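Local coordinates for IroE protein (Escherichia coli, PDB 2GZS), which hydrolyses the trilactone of the siderophore enterobactin and its C-glucosylated forms, usually cutting once to leave linear trimers, at residues F18-D22 and G23-Y27; G116-N119 and F120-L123; S163-R166 and S167-S170. All blocks are in the same frame, centred on the assembly; numbering follows the deposited sequence.

Interaction 1 of 3, residues F18-D22 and G23-Y27; sequences FDSVD and GTRHY
Phe18 and Tyr27 form an antiparallel hydrogen-bonded pair, with Tyr27 N to Phe18 O at 2.8 Å, and Asp19 and His26 follow as a non-hydrogen-bonded pair. Past them Ser20 N donates to Arg25 O, and a type I turn runs from Ser20 to Gly23, whose phi is positive (75°). Asp22 carries most of the side-chain polar contacts. Its CG sits between the backbone N and the carbonyl carbon (chi1 72°), which directs the carboxylate back over the loop. OD1 accepts three bonds, from Ser20 OG, from Thr24 N, and from Thr24 OG1 at 2.7 Å. OD2 uses its syn lone pair for Arg25 NH1 at 2.8 Å, a salt bridge with carboxylate and guanidinium planes 83° apart. Ser20 OG lies over one guanidinium face and also accepts from Arg25 N at 3.1 Å. Asp93 of helix 87-93 forms a salt bridge with Arg25 NE and accepts a hydrogen bond from Tyr27 OH. On the face bearing Asp19, His26 ND1 gives a nearly straight bond to Asp19 OD1, 2.9 Å long; the acceptor lies in the imidazole plane, while the donor stands above the carboxylate plane. The antiparallel pairing and the turn make this a beta hairpin of strands 11-19 and 26-34, at the edge of the alpha/beta-hydrolase sheet.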
ATOM      1  N   PHE A  18       4.960  17.038   2.544  1.00 12.43           N
ATOM      2  CA  PHE A  18       4.180  17.523   1.410  1.00 12.66           C
ATOM      3  C   PHE A  18       2.839  18.022   1.964  1.00 11.28           C
ATOM      4  O   PHE A  18       2.520  17.648   3.069  1.00 12.47           O
ATOM      5  CB  PHE A  18       3.876  16.485   0.348  1.00 11.85           C
ATOM      6  CG  PHE A  18       5.066  15.814  -0.310  1.00 13.59           C
ATOM      7  CD1 PHE A  18       5.454  16.194  -1.571  1.00 15.78           C
ATOM      8  CD2 PHE A  18       5.801  14.830   0.365  1.00 13.66           C
ATOM      9  CE1 PHE A  18       6.594  15.598  -2.096  1.00 16.33           C
ATOM     10  CE2 PHE A  18       6.932  14.230  -0.190  1.00 12.93           C
ATOM     11  CZ  PHE A  18       7.319  14.610  -1.450  1.00 13.74           C
ATOM     12  N   ASP A  19       2.094  18.823   1.210  1.00 12.83           N
ATOM     13  CA  ASP A  19       0.780  19.293   1.638  1.00 12.43           C
ATOM     14  C   ASP A  19      -0.221  18.860   0.590  1.00 11.73           C
ATOM     15  O   ASP A  19       0.116  18.802  -0.620  1.00 13.38           O
ATOM     16  CB  ASP A  19       0.701  20.834   1.662  1.00 13.89           C
ATOM     17  CG  ASP A  19       1.579  21.393   2.763  1.00 22.96           C
ATOM     18  OD1 ASP A  19       1.708  20.734   3.813  1.00 19.02           O
ATOM     19  OD2 ASP A  19       2.155  22.494   2.573  1.00 26.92           O
ATOM     20  N   SER A  20      -1.464  18.601   1.027  1.00 12.19           N
ATOM     21  CA  SER A  20      -2.500  18.450   0.009  1.00 11.43           C
ATOM     22  C   SER A  20      -2.759  19.753  -0.787  1.00 12.69           C
ATOM     23  O   SER A  20      -2.449  20.811  -0.268  1.00 13.22           O
ATOM     24  CB  SER A  20      -3.816  18.015   0.675  1.00 13.00           C
ATOM     25  OG  SER A  20      -4.289  18.941   1.621  1.00 13.86           O
ATOM     26  N   VAL A  21      -3.375  19.543  -1.982  1.00 13.69           N
ATOM     27  CA  VAL A  21      -3.718  20.816  -2.676  1.00 15.18           C
ATOM     28  C   VAL A  21      -4.707  21.689  -1.939  1.00 14.14           C
ATOM     29  O   VAL A  21      -4.698  22.966  -1.947  1.00 15.27           O
ATOM     30  CB  VAL A  21      -4.223  20.612  -4.108  1.00 21.66           C
ATOM     31  CG1 VAL A  21      -3.058  20.057  -4.936  1.00 23.76           C
ATOM     32  CG2 VAL A  21      -5.424  19.737  -4.243  1.00 17.67           C
ATOM     33  N   ASP A  22      -5.622  21.099  -1.132  1.00 12.25           N
ATOM     34  CA  ASP A  22      -6.518  21.982  -0.402  1.00 14.56           C
ATOM     35  C   ASP A  22      -5.908  22.621   0.821  1.00 14.52           C
ATOM     36  O   ASP A  22      -6.610  23.411   1.451  1.00 17.46           O
ATOM     37  CB  ASP A  22      -7.825  21.242  -0.095  1.00 12.86           C
ATOM     38  CG  ASP A  22      -7.719  20.170   0.961  1.00 15.99           C
ATOM     39  OD1 ASP A  22      -6.733  20.085   1.711  1.00 13.73           O
ATOM     40  OD2 ASP A  22      -8.672  19.360   1.019  1.00 19.03           O
ATOM     41  N   GLY A  23      -4.633  22.297   1.092  1.00 15.14           N
ATOM     42  CA  GLY A  23      -3.941  22.886   2.217  1.00 15.11           C
ATOM     43  C   GLY A  23      -4.298  22.385   3.585  1.00 22.18           C
ATOM     44  O   GLY A  23      -3.864  22.902   4.631  1.00 22.13           O
ATOM     45  N   THR A  24      -5.140  21.360   3.741  1.00 16.58           N
ATOM     46  CA  THR A  24      -5.624  21.008   5.054  1.00 17.42           C
ATOM     47  C   THR A  24      -5.079  19.665   5.560  1.00 16.81           C
ATOM     48  O   THR A  24      -5.369  19.351   6.740  1.00 18.11           O
ATOM     49  CB  THR A  24      -7.148  20.842   5.073  1.00 19.68           C
ATOM     50  OG1 THR A  24      -7.541  19.721   4.278  1.00 16.98           O
ATOM     51  CG2 THR A  24      -7.818  22.108   4.500  1.00 24.35           C
ATOM     52  N   ARG A  25      -4.410  18.912   4.725  1.00 12.46           N
ATOM     53  CA  ARG A  25      -3.765  17.650   5.127  1.00 11.34           C
ATOM     54  C   ARG A  25      -2.270  17.799   4.836  1.00 11.14           C
ATOM     55  O   ARG A  25      -1.793  18.372   3.874  1.00 12.96           O
ATOM     56  CB  ARG A  25      -4.347  16.443   4.379  1.00 14.66           C
ATOM     57  CG  ARG A  25      -5.794  16.153   4.797  1.00 11.92           C
ATOM     58  CD  ARG A  25      -6.528  15.138   3.990  1.00 11.56           C
ATOM     59  NE  ARG A  25      -6.420  15.325   2.549  1.00 10.99           N
ATOM     60  CZ  ARG A  25      -7.101  16.312   1.882  1.00 11.68           C
ATOM     61  NH1 ARG A  25      -7.924  17.122   2.555  1.00 14.60           N
ATOM     62  NH2 ARG A  25      -6.917  16.388   0.566  1.00 12.20           N
ATOM     63  N   HIS A  26      -1.455  17.248   5.761  1.00 12.39           N
ATOM     64  CA  HIS A  26      -0.004  17.520   5.768  1.00 12.63           C
ATOM     65  C   HIS A  26       0.725  16.185   5.913  1.00 12.07           C
ATOM     66  O   HIS A  26       0.483  15.520   6.928  1.00 12.42           O
ATOM     67  CB  HIS A  26       0.325  18.464   6.939  1.00 13.99           C
ATOM     68  CG  HIS A  26      -0.544  19.711   6.872  1.00 15.52           C
ATOM     69  ND1 HIS A  26      -0.291  20.643   5.878  1.00 20.63           N
ATOM     70  CD2 HIS A  26      -1.629  20.101   7.544  1.00 18.28           C
ATOM     71  CE1 HIS A  26      -1.205  21.610   6.009  1.00 24.16           C
ATOM     72  NE2 HIS A  26      -2.010  21.299   7.003  1.00 20.06           N
ATOM     73  N   TYR A  27       1.519  15.831   4.915  1.00 11.10           N
ATOM     74  CA  TYR A  27       2.121  14.497   4.789  1.00 11.33           C
ATOM     75  C   TYR A  27       3.547  14.500   5.341  1.00 11.67           C
ATOM     76  O   TYR A  27       4.281  15.469   5.180  1.00 12.82           O
ATOM     77  CB  TYR A  27       2.115  13.988   3.319  1.00 11.27           C
ATOM     78  CG  TYR A  27       0.658  13.988   2.835  1.00 10.48           C
ATOM     79  CD1 TYR A  27      -0.157  12.896   2.959  1.00 11.56           C
ATOM     80  CD2 TYR A  27       0.162  15.157   2.267  1.00 11.94           C
ATOM     81  CE1 TYR A  27      -1.496  12.865   2.531  1.00 12.43           C
ATOM     82  CE2 TYR A  27      -1.172  15.167   1.844  1.00 12.08           C
ATOM     83  CZ  TYR A  27      -1.960  14.060   1.970  1.00 12.02           C
ATOM     84  OH  TYR A  27      -3.283  14.074   1.556  1.00 11.41           O
TER
HETATM   85  O   HOH W   1      -6.513  18.340  -1.635  1.00 19.66           O

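Interaction 2 of 3, residues G116-N119 and F120-L123; sequences GSNN and FRQL
Residues 116-123 make the first turns of helix 117-132, with Gly116 at the N-cap and four successive i to i+4 backbone bonds, from Phe120 N to Gly116 O (2.9 Å) through Leu123 N to Asn119 O (3.1 Å). The Arg121 side chain turns back along this ladder. Its CG is anti to the backbone N (chi1 -173°) and the chain bends at chi3 (38°), which returns the guanidinium toward the start of the helix, beside Asn118. The two side chains point the same way with amide and guanidinium planes 69° apart. Asn118 OD1 lies at the guanidinium edge, 2.7 Å from Arg121 NH1, though the geometry is not that of a hydrogen bond, leaving a close polar contact. Ser117 O sits 4.0 Å above one guanidinium face, offset toward the rim. The strong partner is Asp157 of helix 150-161, whose OD2 takes both Arg121 NH2 in a salt bridge and Ser117 OG in a hydrogen bond; Arg121 NH2 also hydrogen-bonds to Ser158 OG on the same helix. The salt bridge ties helix 117-132 to helix 150-161, the helix that follows the catalytic Ser149 in this alpha/beta-hydrolase fold. A leucine in place of Arg121 would probably leave the Asp157 carboxylate without its charged mate, and Asn118 OD1 without the guanidinium edge beside it. Another side of the helix is apolar. Phe120, its CG also anti to the backbone N, carries its ring away from the first turn to meet Phe154 edge-to-face and to touch the Tyr94 ring. Its CB keeps the usual helical spacing to the carbonyl four residues back, 3.6 Å from Gly116 O. The Leu123 side chain extends to Ile128 farther along the helix.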
ATOM      1  N   GLY A 116     -11.626  11.171  -1.270  1.00 10.21           N
ATOM      2  CA  GLY A 116     -10.440  11.872  -1.769  1.00 10.40           C
ATOM      3  C   GLY A 116      -9.453  10.973  -2.501  1.00 10.98           C
ATOM      4  O   GLY A 116      -8.315  11.486  -2.808  1.00 10.27           O
ATOM      5  N   SER A 117      -9.739   9.719  -2.799  1.00  8.65           N
ATOM      6  CA  SER A 117      -8.706   8.824  -3.338  1.00  9.29           C
ATOM      7  C   SER A 117      -8.121   9.369  -4.616  1.00 12.43           C
ATOM      8  O   SER A 117      -6.933   9.226  -4.816  1.00 10.61           O
ATOM      9  CB  SER A 117      -9.221   7.389  -3.553  1.00 12.70           C
ATOM     10  OG  SER A 117     -10.327   7.413  -4.428  1.00 13.87           O
ATOM     11  N   ASN A 118      -8.887   9.948  -5.550  1.00 10.97           N
ATOM     12  CA  ASN A 118      -8.222  10.335  -6.814  1.00 10.12           C
ATOM     13  C   ASN A 118      -7.297  11.487  -6.576  1.00 11.36           C
ATOM     14  O   ASN A 118      -6.203  11.511  -7.208  1.00 13.36           O
ATOM     15  CB  ASN A 118      -9.299  10.671  -7.824  1.00 11.70           C
ATOM     16  CG  ASN A 118     -10.082   9.496  -8.327  1.00 20.79           C
ATOM     17  OD1 ASN A 118      -9.716   8.332  -8.200  1.00 31.37           O
ATOM     18  ND2 ASN A 118     -11.200   9.786  -9.005  1.00 29.98           N
ATOM     19  N   ASN A 119      -7.632  12.427  -5.706  1.00 10.45           N
ATOM     20  CA  ASN A 119      -6.686  13.544  -5.487  1.00 11.34           C
ATOM     21  C   ASN A 119      -5.462  13.066  -4.732  1.00 13.66           C
ATOM     22  O   ASN A 119      -4.374  13.588  -5.003  1.00 12.26           O
ATOM     23  CB  ASN A 119      -7.337  14.665  -4.671  1.00 13.63           C
ATOM     24  CG  ASN A 119      -8.640  15.222  -5.226  1.00 21.86           C
ATOM     25  OD1 ASN A 119      -9.646  15.174  -4.529  1.00 40.43           O
ATOM     26  ND2 ASN A 119      -8.605  15.746  -6.420  1.00 25.52           N
ATOM     27  N   PHE A 120      -5.641  12.085  -3.826  1.00 10.54           N
ATOM     28  CA  PHE A 120      -4.462  11.572  -3.094  1.00  9.16           C
ATOM     29  C   PHE A 120      -3.604  10.783  -4.089  1.00 11.05           C
ATOM     30  O   PHE A 120      -2.358  10.914  -4.003  1.00 10.67           O
ATOM     31  CB  PHE A 120      -4.947  10.711  -1.934  1.00  8.54           C
ATOM     32  CG  PHE A 120      -3.767  10.063  -1.177  1.00 10.93           C
ATOM     33  CD1 PHE A 120      -2.789  10.843  -0.578  1.00  9.85           C
ATOM     34  CD2 PHE A 120      -3.701   8.668  -1.124  1.00 10.82           C
ATOM     35  CE1 PHE A 120      -1.727  10.229   0.111  1.00 11.30           C
ATOM     36  CE2 PHE A 120      -2.609   8.086  -0.474  1.00 11.00           C
ATOM     37  CZ  PHE A 120      -1.611   8.847   0.120  1.00 10.16           C
ATOM     38  N   ARG A 121      -4.171  10.018  -4.988  1.00  9.11           N
ATOM     39  CA  ARG A 121      -3.369   9.290  -5.983  1.00  9.02           C
ATOM     40  C   ARG A 121      -2.622  10.304  -6.848  1.00 13.05           C
ATOM     41  O   ARG A 121      -1.470  10.013  -7.183  1.00 12.20           O
ATOM     42  CB  ARG A 121      -4.231   8.349  -6.804  1.00 12.68           C
ATOM     43  CG  ARG A 121      -3.333   7.466  -7.718  1.00 16.71           C
ATOM     44  CD  ARG A 121      -4.058   6.164  -8.137  1.00 23.65           C
ATOM     45  NE  ARG A 121      -5.434   6.457  -8.365  1.00 26.39           N
ATOM     46  CZ  ARG A 121      -6.533   6.158  -7.652  1.00 17.61           C
ATOM     47  NH1 ARG A 121      -7.655   6.648  -8.181  1.00 19.39           N
ATOM     48  NH2 ARG A 121      -6.585   5.464  -6.529  1.00 16.23           N
ATOM     49  N   GLN A 122      -3.219  11.433  -7.244  1.00 11.34           N
ATOM     50  CA  GLN A 122      -2.451  12.399  -8.060  1.00 14.22           C
ATOM     51  C   GLN A 122      -1.315  12.917  -7.244  1.00 11.61           C
ATOM     52  O   GLN A 122      -0.185  13.078  -7.749  1.00 12.38           O
ATOM     53  CB  GLN A 122      -3.441  13.537  -8.428  1.00 15.61           C
ATOM     54  CG  GLN A 122      -2.732  14.774  -8.983  1.00 26.48           C
ATOM     55  CD  GLN A 122      -3.148  15.090 -10.410  1.00 48.25           C
ATOM     56  OE1 GLN A 122      -2.404  15.781 -11.123  1.00 35.51           O
ATOM     57  NE2 GLN A 122      -4.335  14.556 -10.720  1.00 35.96           N
ATOM     58  N   LEU A 123      -1.474  13.236  -5.981  1.00 10.17           N
ATOM     59  CA  LEU A 123      -0.402  13.699  -5.121  1.00 10.26           C
ATOM     60  C   LEU A 123       0.699  12.627  -5.096  1.00 11.51           C
ATOM     61  O   LEU A 123       1.919  12.876  -5.237  1.00 10.60           O
ATOM     62  CB  LEU A 123      -0.896  13.944  -3.691  1.00  8.80           C
ATOM     63  CG  LEU A 123       0.194  14.039  -2.637  1.00 13.40           C
ATOM     64  CD1 LEU A 123       0.967  15.342  -2.824  1.00 20.58           C
ATOM     65  CD2 LEU A 123      -0.380  14.018  -1.220  1.00 20.94           C
TER

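Interaction 3 of 3, residues S163-R166 and S167-S170; sequences SYFR and SYYS
The Phe165 ring has Tyr164 CD2 over the centre of one face, 3.9 Å above the plane, and Tyr168 OH at its edge. The Tyr168 ring is met obliquely by Phe165 O and Arg166 C, and stands edge-to-face with Trp159 of helix 150-161. This is the connection from helix 150-161 into strand 167-171, the return leg of a beta-alpha-beta crossover from strand 143-148 in the alpha/beta-hydrolase sheet. Phe165 and Tyr168 hold the contact through different parts: Phe165 offers its backbone carbonyl and CB, Tyr168 its ring and phenol end. Tyr168 CZ packs 3.4 Å from Phe165 CB, and Tyr168 CE2 comes to 3.2 Å from Phe165 O. With CG anti to the carbonyl carbon (chi1 -68°), the Tyr168 ring leans back over the preceding loop. The Phe165 ring instead leads away from the strand, reaching Leu124 and Glu125 of helix 117-132. Beside this pair, a water lies 2.9 Å from Ser167 OG and gives a weak bond to Arg166 O. A direct hydrogen bond runs from Tyr168 OH to Phe165 O, 2.8 Å long, with a C=O...donor angle of 112° and the hydroxyl 41° above the carbonyl plane.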
ATOM      1  N   SER A 163      -1.480   3.542 -13.799  1.00 15.77           N
ATOM      2  CA  SER A 163      -0.470   2.817 -14.586  1.00 17.40           C
ATOM      3  C   SER A 163       0.890   2.913 -13.919  1.00 19.12           C
ATOM      4  O   SER A 163       1.947   2.549 -14.496  1.00 22.40           O
ATOM      5  CB  SER A 163      -0.360   3.351 -16.024  1.00 18.03           C
ATOM      6  OG  SER A 163      -0.165   4.763 -15.920  1.00 33.54           O
ATOM      7  N   TYR A 164       0.974   3.410 -12.707  1.00 14.08           N
ATOM      8  CA  TYR A 164       2.267   3.740 -12.111  1.00 14.82           C
ATOM      9  C   TYR A 164       2.862   2.582 -11.338  1.00 15.20           C
ATOM     10  O   TYR A 164       4.063   2.374 -11.258  1.00 17.57           O
ATOM     11  CB  TYR A 164       2.109   4.949 -11.156  1.00 16.92           C
ATOM     12  CG  TYR A 164       3.418   5.563 -10.722  1.00 20.35           C
ATOM     13  CD1 TYR A 164       4.119   6.424 -11.587  1.00 21.10           C
ATOM     14  CD2 TYR A 164       3.938   5.288  -9.468  1.00 17.07           C
ATOM     15  CE1 TYR A 164       5.328   7.000 -11.183  1.00 20.15           C
ATOM     16  CE2 TYR A 164       5.131   5.886  -9.101  1.00 17.39           C
ATOM     17  CZ  TYR A 164       5.832   6.729  -9.934  1.00 24.24           C
ATOM     18  OH  TYR A 164       7.025   7.211  -9.402  1.00 24.23           O
ATOM     19  N   PHE A 165       2.007   1.809 -10.642  1.00 12.33           N
ATOM     20  CA  PHE A 165       2.488   0.699  -9.867  1.00 15.78           C
ATOM     21  C   PHE A 165       2.343  -0.625 -10.593  1.00 12.70           C
ATOM     22  O   PHE A 165       1.441  -0.791 -11.411  1.00 12.95           O
ATOM     23  CB  PHE A 165       1.723   0.583  -8.507  1.00 12.52           C
ATOM     24  CG  PHE A 165       1.860   1.820  -7.671  1.00 10.87           C
ATOM     25  CD1 PHE A 165       2.958   2.046  -6.824  1.00 11.66           C
ATOM     26  CD2 PHE A 165       0.877   2.796  -7.744  1.00 14.98           C
ATOM     27  CE1 PHE A 165       3.015   3.239  -6.144  1.00 12.65           C
ATOM     28  CE2 PHE A 165       0.986   3.976  -7.055  1.00 13.62           C
ATOM     29  CZ  PHE A 165       2.050   4.200  -6.191  1.00 12.85           C
ATOM     30  N   ARG A 166       3.198  -1.612 -10.289  1.00 13.70           N
ATOM     31  CA  ARG A 166       3.065  -2.926 -10.875  1.00 12.17           C
ATOM     32  C   ARG A 166       2.499  -3.950  -9.900  1.00 12.01           C
ATOM     33  O   ARG A 166       1.921  -4.951 -10.341  1.00 15.49           O
ATOM     34  CB  ARG A 166       4.459  -3.375 -11.370  1.00 18.77           C
ATOM     35  CG  ARG A 166       4.863  -2.504 -12.578  1.00 22.72           C
ATOM     36  CD  ARG A 166       4.061  -2.907 -13.811  1.00 37.21           C
ATOM     37  NE  ARG A 166       4.574  -4.132 -14.417  1.00 58.62           N
ATOM     38  CZ  ARG A 166       5.336  -4.200 -15.507  1.00 59.81           C
ATOM     39  NH1 ARG A 166       5.699  -3.098 -16.141  1.00 51.58           N
ATOM     40  NH2 ARG A 166       5.740  -5.374 -15.959  1.00 84.27           N
ATOM     41  N   SER A 167       2.697  -3.745  -8.609  1.00 10.54           N
ATOM     42  CA  SER A 167       2.196  -4.692  -7.628  1.00 11.97           C
ATOM     43  C   SER A 167       1.303  -3.964  -6.608  1.00 10.48           C
ATOM     44  O   SER A 167       1.645  -2.893  -6.133  1.00 12.11           O
ATOM     45  CB  SER A 167       3.359  -5.396  -6.880  1.00 16.06           C
ATOM     46  OG  SER A 167       3.910  -6.332  -7.837  1.00 17.20           O
ATOM     47  N   TYR A 168       0.156  -4.608  -6.351  1.00  9.05           N
ATOM     48  CA  TYR A 168      -0.859  -3.927  -5.503  1.00  9.26           C
ATOM     49  C   TYR A 168      -1.203  -4.846  -4.327  1.00  9.24           C
ATOM     50  O   TYR A 168      -1.807  -5.926  -4.629  1.00 12.90           O
ATOM     51  CB  TYR A 168      -2.077  -3.632  -6.371  1.00  8.99           C
ATOM     52  CG  TYR A 168      -1.819  -2.569  -7.448  1.00 10.08           C
ATOM     53  CD1 TYR A 168      -2.203  -1.268  -7.316  1.00  8.32           C
ATOM     54  CD2 TYR A 168      -1.137  -2.994  -8.610  1.00  9.79           C
ATOM     55  CE1 TYR A 168      -1.940  -0.310  -8.300  1.00 10.47           C
ATOM     56  CE2 TYR A 168      -0.877  -2.058  -9.623  1.00  9.79           C
ATOM     57  CZ  TYR A 168      -1.291  -0.764  -9.455  1.00 13.00           C
ATOM     58  OH  TYR A 168      -1.026   0.168 -10.459  1.00 13.44           O
ATOM     59  N   TYR A 169      -0.900  -4.508  -3.111  1.00  6.54           N
ATOM     60  CA  TYR A 169      -1.156  -5.373  -1.964  1.00  7.91           C
ATOM     61  C   TYR A 169      -2.273  -4.703  -1.114  1.00  8.38           C
ATOM     62  O   TYR A 169      -2.088  -3.701  -0.444  1.00  8.79           O
ATOM     63  CB  TYR A 169       0.107  -5.446  -1.121  1.00  8.66           C
ATOM     64  CG  TYR A 169       1.303  -6.115  -1.774  1.00  9.43           C
ATOM     65  CD1 TYR A 169       1.464  -7.489  -1.636  1.00 11.96           C
ATOM     66  CD2 TYR A 169       2.227  -5.358  -2.494  1.00  9.59           C
ATOM     67  CE1 TYR A 169       2.544  -8.158  -2.220  1.00 12.52           C
ATOM     68  CE2 TYR A 169       3.318  -6.017  -3.050  1.00 12.66           C
ATOM     69  CZ  TYR A 169       3.450  -7.370  -2.896  1.00 11.76           C
ATOM     70  OH  TYR A 169       4.570  -7.956  -3.498  1.00 16.08           O
ATOM     71  N   SER A 170      -3.439  -5.326  -1.249  1.00  8.90           N
ATOM     72  CA  SER A 170      -4.654  -4.770  -0.643  1.00  8.35           C
ATOM     73  C   SER A 170      -4.991  -5.574   0.613  1.00  8.82           C
ATOM     74  O   SER A 170      -5.426  -6.734   0.411  1.00  9.76           O
ATOM     75  CB  SER A 170      -5.820  -4.869  -1.639  1.00  8.97           C
ATOM     76  OG  SER A 170      -6.987  -4.360  -0.981  1.00  9.83           O
TER
HETATM   77  O   HOH W   2       4.257  -7.454 -10.469  1.00 36.13           O

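Overall arrangement
Interactions 1 and 2 touch, their centres 11 Å apart: Tyr27 CE2 packs on Leu123 CD2 at 3.4 Å and Tyr27 CE1 on Phe120 CE1 at 3.6 Å, so the hairpin lies against the start of helix 117-132. Interaction 3 stays separate, its nearest atoms about 6 Å from interaction 2 and about 11 Å from interaction 1, yet Phe165 reaches the same helix at Leu124. Interactions 1 and 3 both reach the same mixed sheet. All three lie away from the catalytic Ser149 and His247; the Phe120 side chain is about 13 Å from the bound diisopropyl phosphonate. Helix 150-161 is the shared neighbour of interactions 2 and 3.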